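Local coordinates for beta-lactamase domain protein (Burkholderia ambifaria, PDB 5I0P) that binds two zinc ions in a metallo-beta-lactamase fold and is probably a metal-dependent hydrolase whose natural substrate is not established, at residues 292-295 / 296-300; 220-223 / 224-227; 266-269 / 270-273; 191-194 / 195-198. One frame throughout, in Å; residues are numbered along the deposited sequence.

Interaction 1: 292-295 / 296-300; sequences RAHH and DARLE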
loop_
_atom_site.group_PDB
_atom_site.type_symbol
_atom_site.label_atom_id
_atom_site.label_comp_id
_atom_site.label_asym_id
_atom_site.label_seq_id
_atom_site.Cartn_x
_atom_site.Cartn_y
_atom_site.Cartn_z
ATOM N N ARG A 292 -2.321 -5.986 15.227
ATOM C CA ARG A 292 -1.890 -5.331 16.457
ATOM C C ARG A 292 -1.157 -6.306 17.373
ATOM O O ARG A 292 -0.112 -5.957 17.934
ATOM C CB ARG A 292 -3.068 -4.681 17.201
ATOM C CG ARG A 292 -3.795 -3.579 16.488
ATOM C CD ARG A 292 -4.759 -2.834 17.441
ATOM N NE ARG A 292 -5.447 -1.709 16.795
ATOM C CZ ARG A 292 -4.885 -0.542 16.493
ATOM N NH1 ARG A 292 -5.607 0.402 15.920
ATOM N NH2 ARG A 292 -3.617 -0.314 16.759
ATOM N N ALA A 293 -1.676 -7.537 17.520
ATOM C CA ALA A 293 -0.990 -8.545 18.334
ATOM C C ALA A 293 0.372 -8.887 17.762
ATOM O O ALA A 293 1.364 -8.955 18.497
ATOM C CB ALA A 293 -1.822 -9.807 18.429
ATOM N N HIS A 294 0.454 -9.044 16.444
ATOM C CA HIS A 294 1.726 -9.368 15.810
ATOM C C HIS A 294 2.771 -8.295 16.094
ATOM O O HIS A 294 3.882 -8.594 16.556
ATOM C CB HIS A 294 1.490 -9.544 14.328
ATOM C CG HIS A 294 2.707 -9.374 13.490
ATOM N ND1 HIS A 294 3.018 -8.177 12.876
ATOM C CD2 HIS A 294 3.666 -10.255 13.120
ATOM C CE1 HIS A 294 4.133 -8.326 12.180
ATOM N NE2 HIS A 294 4.542 -9.577 12.307
ATOM N N HIS A 295 2.423 -7.031 15.856
ATOM C CA HIS A 295 3.383 -5.961 16.101
ATOM C C HIS A 295 3.717 -5.843 17.583
ATOM O O HIS A 295 4.836 -5.447 17.931
ATOM C CB HIS A 295 2.884 -4.626 15.527
ATOM C CG HIS A 295 3.044 -4.536 14.047
ATOM N ND1 HIS A 295 1.978 -4.498 13.172
ATOM C CD2 HIS A 295 4.156 -4.544 13.279
ATOM C CE1 HIS A 295 2.426 -4.477 11.929
ATOM N NE2 HIS A 295 3.746 -4.488 11.966
ATOM N N ASP A 296 2.768 -6.168 18.467
ATOM C CA ASP A 296 3.079 -6.169 19.890
ATOM C C ASP A 296 4.106 -7.222 20.223
ATOM O O ASP A 296 5.055 -6.955 20.959
ATOM C CB ASP A 296 1.807 -6.341 20.707
ATOM C CG ASP A 296 1.069 -5.005 20.889
ATOM O OD1 ASP A 296 1.713 -3.940 20.666
ATOM O OD2 ASP A 296 -0.140 -5.005 21.214
ATOM N N ALA A 297 3.983 -8.401 19.621
ATOM C CA ALA A 297 4.977 -9.441 19.832
ATOM C C ALA A 297 6.327 -9.019 19.275
ATOM O O ALA A 297 7.360 -9.270 19.894
ATOM C CB ALA A 297 4.514 -10.737 19.179
ATOM N N ARG A 298 6.343 -8.391 18.100
ATOM C CA ARG A 298 7.604 -7.915 17.535
ATOM C C ARG A 298 8.272 -6.890 18.455
ATOM O O ARG A 298 9.467 -7.001 18.770
ATOM C CB ARG A 298 7.350 -7.329 16.137
ATOM C CG ARG A 298 8.015 -8.079 14.979
ATOM C CD ARG A 298 7.355 -9.429 14.698
ATOM N NE ARG A 298 7.684 -10.488 15.672
ATOM C CZ ARG A 298 6.812 -11.399 16.132
ATOM N NH1 ARG A 298 5.545 -11.381 15.712
ATOM N NH2 ARG A 298 7.204 -12.333 17.009
ATOM N N LEU A 299 7.490 -5.917 18.942
ATOM C CA LEU A 299 8.013 -4.888 19.837
ATOM C C LEU A 299 8.554 -5.480 21.133
ATOM O O LEU A 299 9.597 -5.052 21.635
ATOM C CB LEU A 299 6.916 -3.882 20.160
ATOM C CG LEU A 299 6.575 -2.892 19.063
ATOM C CD1 LEU A 299 5.237 -2.155 19.371
ATOM C CD2 LEU A 299 7.764 -1.935 18.885
ATOM N N GLU A 300 7.862 -6.468 21.683
ATOM C CA GLU A 300 8.311 -7.073 22.918
ATOM C C GLU A 300 9.652 -7.787 22.721
ATOM O O GLU A 300 10.531 -7.725 23.584
ATOM C CB GLU A 300 7.214 -7.997 23.442
ATOM C CG GLU A 300 7.433 -8.495 24.867
ATOM C CD GLU A 300 7.591 -7.352 25.893
ATOM O OE1 GLU A 300 7.143 -6.202 25.636
ATOM O OE2 GLU A 300 8.185 -7.608 26.966
HETATM O O HOH W 1 0.612 -3.247 18.092
#
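His294 and Arg298, one helical turn apart, meet through CD2 of His294 and NH1 of Arg298, 3.4 Å from each other, and the aliphatic CD of Arg298 also comes within 3.7 Å of His294 NE2. The imidazole and guanidinium planes are inclined by 51°, so the two groups lie across one another and do not stack. Bends at chi2 (72°) and chi3 (-76°) fold the Arg298 chain back over the backbone toward the histidine; its NH2 is then held by a salt bridge to Glu301.

The tight side is the one carrying His295 and Leu299. Leu299 CG rests 3.3 Å from His295 O, the same carbonyl that takes the Leu299 N-H at 2.9 Å, and both side chains are buried against Leu254 of helix 253-260, while Leu299 also reaches Leu344 and Leu345 of helix 333-347. The His294 ring presents an edge to the His295 imidazole, with His294 ND1 above the centre of that ring.

The flank bearing Asp296 is looser. A water donates to Arg292 O at 2.8 Å and, weakly, to Asp296 OD1, joining the carboxylate to a carbonyl that already accepts Asp296 N. Arg292 itself extends to a salt bridge with Glu265.

Four successive i to i+4 bonds, from Asp296 N to Arg292 O through Leu299 N to His295 O, mark this as regular alpha-helix: an amphipathic part of the long helix 284-308, buried along one side and hydrated along another.

Interaction 2: 220-223 / 224-227; sequences LHSE and ADGV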
loop_
_atom_site.group_PDB
_atom_site.type_symbol
_atom_site.label_atom_id
_atom_site.label_comp_id
_atom_site.label_asym_id
_atom_site.label_seq_id
_atom_site.Cartn_x
_atom_site.Cartn_y
_atom_site.Cartn_z
ATOM N N LEU A 220 -10.175 3.732 -0.007
ATOM C CA LEU A 220 -11.473 4.240 -0.410
ATOM C C LEU A 220 -12.555 3.475 0.320
ATOM O O LEU A 220 -12.618 2.244 0.217
ATOM C CB LEU A 220 -11.648 4.116 -1.930
ATOM C CG LEU A 220 -10.616 4.927 -2.722
ATOM C CD1 LEU A 220 -10.718 4.549 -4.150
ATOM C CD2 LEU A 220 -10.809 6.463 -2.506
ATOM N N HIS A 221 -13.435 4.203 1.003
ATOM C CA HIS A 221 -14.480 3.589 1.811
ATOM C C HIS A 221 -15.858 3.958 1.274
ATOM O O HIS A 221 -16.204 5.143 1.200
ATOM C CB HIS A 221 -14.362 4.020 3.270
ATOM C CG HIS A 221 -15.332 3.321 4.164
ATOM N ND1 HIS A 221 -15.865 3.903 5.292
ATOM C CD2 HIS A 221 -15.883 2.085 4.079
ATOM C CE1 HIS A 221 -16.696 3.053 5.868
ATOM N NE2 HIS A 221 -16.731 1.944 5.148
ATOM N N SER A 222 -16.650 2.937 0.909
ATOM C CA SER A 222 -18.053 3.111 0.502
ATOM C C SER A 222 -18.935 2.652 1.654
ATOM O O SER A 222 -19.259 1.470 1.777
ATOM C CB SER A 222 -18.350 2.326 -0.772
ATOM O OG SER A 222 -19.698 2.468 -1.122
ATOM N N GLU A 223 -19.392 3.605 2.453
ATOM C CA GLU A 223 -20.021 3.275 3.728
ATOM C C GLU A 223 -21.414 2.677 3.552
ATOM O O GLU A 223 -21.790 1.766 4.296
ATOM C CB GLU A 223 -20.062 4.530 4.588
ATOM C CG GLU A 223 -20.715 4.378 5.935
ATOM C CD GLU A 223 -20.529 5.623 6.781
ATOM O OE1 GLU A 223 -19.621 6.434 6.460
ATOM O OE2 GLU A 223 -21.288 5.792 7.762
ATOM N N ALA A 224 -22.189 3.190 2.583
ATOM C CA ALA A 224 -23.591 2.806 2.429
ATOM C C ALA A 224 -23.755 1.307 2.251
ATOM O O ALA A 224 -24.595 0.682 2.907
ATOM C CB ALA A 224 -24.214 3.541 1.247
ATOM N N ASP A 225 -22.965 0.714 1.365
ATOM C CA ASP A 225 -23.037 -0.711 1.099
ATOM C C ASP A 225 -21.927 -1.509 1.781
ATOM O O ASP A 225 -21.961 -2.739 1.741
ATOM C CB ASP A 225 -23.038 -0.959 -0.428
ATOM C CG ASP A 225 -21.827 -0.349 -1.135
ATOM O OD1 ASP A 225 -21.493 -0.763 -2.268
ATOM O OD2 ASP A 225 -21.212 0.577 -0.562
ATOM N N GLY A 226 -20.954 -0.857 2.407
ATOM C CA GLY A 226 -19.981 -1.585 3.198
ATOM C C GLY A 226 -18.850 -2.212 2.406
ATOM O O GLY A 226 -18.575 -3.407 2.558
ATOM N N VAL A 227 -18.155 -1.426 1.590
ATOM C CA VAL A 227 -17.020 -1.918 0.819
ATOM C C VAL A 227 -15.812 -1.064 1.133
ATOM O O VAL A 227 -15.937 0.157 1.272
ATOM C CB VAL A 227 -17.281 -1.886 -0.693
ATOM C CG1 VAL A 227 -16.076 -2.501 -1.424
ATOM C CG2 VAL A 227 -18.645 -2.547 -1.036
#
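Ser222 and Val227 form an antiparallel hydrogen-bonded pair at the mouth of a beta hairpin, and because Gly226 and Val227 both face Ser222 the closing pair is a G1 beta bulge. Ser222 N donates to Val227 O at 2.9 Å in a nearly straight bond. In return Ser222 O takes two N-H groups, Val227 N at 3.1 Å and Gly226 N at 2.9 Å; the glycine approaches within the carbonyl plane and the valine is tilted away from it. The Gly226 N-H also makes a weak bond to Glu223 O.

The backbone at Gly226 is turned to phi 82°, psi 53°, where a side chain would press on the preceding carbonyl oxygen, so the position calls for glycine. Beside the strand pairing, the His221 ring lays its edge atom CD2 3.4 Å from Val227 O, near the ring plane, while one face of the imidazole lies against Glu223 CA.

One shell out, strand 203-210 supplies the packing: Trp205 touches Leu220, Ser222 and Val227, which joins the hairpin of strands 217-222 and 227-231 to its neighbour in the sheet. Arg203 of that strand forms a salt bridge with Asp225 OD1, consistent with its holding the carboxylate in place for the bond made by the other oxygen. The Asp225 side chain stands between its own N and carbonyl carbon (chi1 56°), which turns it back over the hairpin, and there OD2 accepts a very short 2.5 Å hydrogen bond from Ser222 OG.

Interaction 3: 266-269 / 270-273; sequences TMAP and DTLV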
loop_
_atom_site.group_PDB
_atom_site.type_symbol
_atom_site.label_atom_id
_atom_site.label_comp_id
_atom_site.label_asym_id
_atom_site.label_seq_id
_atom_site.Cartn_x
_atom_site.Cartn_y
_atom_site.Cartn_z
ATOM N N THR A 266 -13.271 0.801 13.381
ATOM C CA THR A 266 -14.614 1.238 13.749
ATOM C C THR A 266 -15.638 1.019 12.647
ATOM O O THR A 266 -16.830 1.229 12.896
ATOM C CB THR A 266 -14.642 2.732 14.140
ATOM O OG1 THR A 266 -13.989 3.519 13.131
ATOM C CG2 THR A 266 -13.996 2.955 15.505
ATOM N N MET A 267 -15.205 0.627 11.449
ATOM C CA MET A 267 -16.106 0.386 10.338
ATOM C C MET A 267 -16.943 -0.873 10.613
ATOM O O MET A 267 -16.699 -1.616 11.562
ATOM C CB MET A 267 -15.323 0.227 9.035
ATOM C CG MET A 267 -14.593 1.473 8.538
ATOM S SD MET A 267 -13.568 1.146 7.075
ATOM C CE MET A 267 -12.736 2.711 6.783
ATOM N N ALA A 268 -17.959 -1.088 9.780
ATOM C CA ALA A 268 -18.913 -2.167 10.013
ATOM C C ALA A 268 -18.215 -3.525 10.023
ATOM O O ALA A 268 -17.331 -3.780 9.194
ATOM C CB ALA A 268 -19.993 -2.172 8.930
ATOM N N PRO A 269 -18.618 -4.426 10.915
ATOM C CA PRO A 269 -17.984 -5.752 10.978
ATOM C C PRO A 269 -18.050 -6.517 9.679
ATOM O O PRO A 269 -17.110 -7.244 9.349
ATOM C CB PRO A 269 -18.813 -6.470 12.052
ATOM C CG PRO A 269 -19.309 -5.407 12.893
ATOM C CD PRO A 269 -19.613 -4.250 11.973
ATOM N N ASP A 270 -19.146 -6.375 8.933
ATOM C CA ASP A 270 -19.371 -7.131 7.710
ATOM C C ASP A 270 -18.793 -6.439 6.504
ATOM O O ASP A 270 -19.132 -6.806 5.375
ATOM C CB ASP A 270 -20.871 -7.341 7.480
ATOM C CG ASP A 270 -21.600 -6.041 7.172
ATOM O OD1 ASP A 270 -21.154 -4.966 7.628
ATOM O OD2 ASP A 270 -22.615 -6.089 6.449
ATOM N N THR A 271 -17.947 -5.444 6.716
ATOM C CA THR A 271 -17.379 -4.714 5.598
ATOM C C THR A 271 -16.611 -5.667 4.706
ATOM O O THR A 271 -15.818 -6.488 5.175
ATOM C CB THR A 271 -16.466 -3.577 6.081
ATOM O OG1 THR A 271 -17.222 -2.680 6.891
ATOM C CG2 THR A 271 -15.872 -2.796 4.908
ATOM N N LEU A 272 -16.872 -5.557 3.421
ATOM C CA LEU A 272 -16.103 -6.261 2.421
ATOM C C LEU A 272 -14.814 -5.479 2.232
ATOM O O LEU A 272 -14.855 -4.281 1.964
ATOM C CB LEU A 272 -16.896 -6.349 1.117
ATOM C CG LEU A 272 -16.211 -7.038 -0.052
ATOM C CD1 LEU A 272 -15.831 -8.450 0.384
ATOM C CD2 LEU A 272 -17.120 -7.055 -1.307
ATOM N N VAL A 273 -13.687 -6.115 2.503
ATOM C CA VAL A 273 -12.371 -5.523 2.311
ATOM C C VAL A 273 -11.817 -6.007 0.980
ATOM O O VAL A 273 -11.825 -7.213 0.697
ATOM C CB VAL A 273 -11.414 -5.885 3.460
ATOM C CG1 VAL A 273 -10.111 -5.127 3.314
ATOM C CG2 VAL A 273 -12.075 -5.601 4.814
HETATM O O HOH W 2 -15.339 -6.916 7.608
#
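Thr271 grips Ala268 O with two of its own groups. The hydroxyl OG1 donates to that carbonyl oxygen at 2.6 Å, and the backbone N of Thr271 donates to Ala268 O at 3.0 Å. They arrive differently: OG1 is tilted 22° from the carbonyl plane, whereas the amide sits well above it, 58° out of plane and off either lone pair. With chi1 at -59° the hydroxyl is beside the threonine's own N and CG2 is swung to the far side, so side chain and main chain can reach one acceptor together.

The amide bond closes a type I beta turn from Ala268 to Thr271, with Pro269 and Asp270 at its corner. This turn takes the chain from helix 262-265 into strand 272-275, whose start pairs with Gly226 and Leu228 in the second sheet of the metallo-beta-lactamase fold.

Water adds a further link, donating to both Pro269 O and Thr271 O across the turn, though both bonds are short and its exact place is therefore doubtful.

The remaining contacts are van der Waals. Ala268 CB lies 3.3 Å from Asp270 OD1 and 3.5 Å from Thr271 OG1, touching both the carboxylate and the hydroxyl. Met267 CB approaches the hydroxyl more loosely at 4.1 Å, and its extended chain runs away from the turn to Leu228, which Thr271 touches as well.

Interaction 4: 191-194 / 195-198; sequences RLRE and GDAV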
loop_
_atom_site.group_PDB
_atom_site.type_symbol
_atom_site.label_atom_id
_atom_site.label_comp_id
_atom_site.label_asym_id
_atom_site.label_seq_id
_atom_site.Cartn_x
_atom_site.Cartn_y
_atom_site.Cartn_z
ATOM N N ARG A 191 -5.826 16.039 -7.193
ATOM C CA ARG A 191 -5.452 15.707 -5.827
ATOM C C ARG A 191 -6.628 15.124 -5.043
ATOM O O ARG A 191 -7.740 15.673 -5.054
ATOM C CB ARG A 191 -4.905 16.940 -5.118
ATOM C CG ARG A 191 -4.522 16.704 -3.664
ATOM C CD ARG A 191 -4.109 18.000 -3.054
ATOM N NE ARG A 191 -3.439 17.853 -1.778
ATOM C CZ ARG A 191 -3.080 18.893 -1.051
ATOM N NH1 ARG A 191 -3.389 20.093 -1.515
ATOM N NH2 ARG A 191 -2.427 18.744 0.105
ATOM N N LEU A 192 -6.381 13.982 -4.411
ATOM C CA LEU A 192 -7.270 13.375 -3.427
ATOM C C LEU A 192 -6.823 13.763 -2.028
ATOM O O LEU A 192 -5.623 13.782 -1.732
ATOM C CB LEU A 192 -7.238 11.854 -3.529
ATOM C CG LEU A 192 -7.692 11.205 -4.827
ATOM C CD1 LEU A 192 -7.208 9.722 -4.848
ATOM C CD2 LEU A 192 -9.214 11.327 -4.989
ATOM N N ARG A 193 -7.786 14.055 -1.163
ATOM C CA ARG A 193 -7.482 14.404 0.215
ATOM C C ARG A 193 -8.379 13.662 1.192
ATOM O O ARG A 193 -9.507 13.267 0.879
ATOM C CB ARG A 193 -7.609 15.912 0.470
ATOM C CG ARG A 193 -6.591 16.765 -0.244
ATOM C CD ARG A 193 -6.714 18.263 0.114
ATOM N NE ARG A 193 -6.521 18.520 1.539
ATOM C CZ ARG A 193 -7.463 19.013 2.334
ATOM N NH1 ARG A 193 -8.661 19.305 1.845
ATOM N NH2 ARG A 193 -7.205 19.213 3.621
ATOM N N GLU A 194 -7.867 13.555 2.412
ATOM C CA GLU A 194 -8.604 12.963 3.515
ATOM C C GLU A 194 -10.022 13.505 3.607
ATOM O O GLU A 194 -10.237 14.713 3.709
ATOM C CB GLU A 194 -7.860 13.243 4.828
ATOM C CG GLU A 194 -8.729 12.981 6.037
ATOM C CD GLU A 194 -9.070 11.515 6.162
ATOM O OE1 GLU A 194 -8.256 10.690 5.690
ATOM O OE2 GLU A 194 -10.156 11.190 6.702
ATOM N N GLY A 195 -10.983 12.608 3.651
ATOM C CA GLY A 195 -12.369 12.994 3.785
ATOM C C GLY A 195 -13.068 13.362 2.493
ATOM O O GLY A 195 -14.254 13.684 2.528
ATOM N N ASP A 196 -12.373 13.375 1.363
ATOM C CA ASP A 196 -13.056 13.654 0.102
ATOM C C ASP A 196 -14.101 12.594 -0.182
ATOM O O ASP A 196 -13.943 11.417 0.165
ATOM C CB ASP A 196 -12.080 13.702 -1.070
ATOM C CG ASP A 196 -11.226 14.936 -1.055
ATOM O OD1 ASP A 196 -11.482 15.817 -0.207
ATOM O OD2 ASP A 196 -10.307 15.025 -1.894
ATOM N N ALA A 197 -15.182 13.038 -0.780
ATOM C CA ALA A 197 -16.237 12.177 -1.277
ATOM C C ALA A 197 -16.017 12.040 -2.768
ATOM O O ALA A 197 -16.073 13.032 -3.490
ATOM C CB ALA A 197 -17.599 12.803 -0.993
ATOM N N VAL A 198 -15.746 10.840 -3.231
ATOM C CA VAL A 198 -15.503 10.624 -4.647
ATOM C C VAL A 198 -16.660 9.782 -5.175
ATOM O O VAL A 198 -16.777 8.598 -4.843
ATOM C CB VAL A 198 -14.161 9.928 -4.894
ATOM C CG1 VAL A 198 -13.781 10.044 -6.368
ATOM C CG2 VAL A 198 -13.090 10.444 -3.962
#
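Arg193 to Asp196 make a type II beta turn, and the end-to-end directions of 191-194 and 195-198 differ by 131°. Asp196 N closes it on Arg193 O at 2.9 Å. Gly195 occupies the corner with a positive phi of 84° and psi near zero, a conformation in which a side chain would collide with Glu194 O.

The Asp196 carboxylate adds a second tie by reaching back across the turn, where OD2 accepts from Arg193 N at 2.8 Å. That N-H comes from above the carboxylate plane, 62° out of it. With CG beside its own backbone N, Asp196 brings its carboxylate up to the backbone N of Arg193.

The turn carries the chain from strand 190-192, an edge strand of one mixed sheet, to strand 197-200, an edge strand of the other, so it bridges the two sheets of the alpha-beta/beta-alpha sandwich of metallo-beta-lactamases. Between those strands Leu192 CD2 meets Val198 CG2 at 4.1 Å, the two side chains crossing at about a right angle, and Leu192 continues onto Leu99 and Trp128. The bent Glu194 chain passes close to Gly195 N, and its carboxylate bonds to Thr209 OG1 and Arg263.

Along the chain the order is interaction 4, 2, 3 and then 1. Interactions 4, 2 and 3 all reach the same six-stranded mixed sheet: interaction 4 leads into its edge strand 197-200, interaction 2 joins strands 217-222 and 227-231, and interaction 3 enters strand 272-275. Interactions 2 and 3 touch, their centres 8 Å apart: Gly226 O probably bonds to Leu272 N at 2.9 Å, and His221 ND1 packs on Met267 CE. Interaction 4 lies about 14 Å from interaction 2, between centres, without touching it. Interaction 1 stands apart on helix 284-308, its centre 23 to 32 Å from the others, where the chain leaves the zinc-binding sandwich for the C-terminal helices.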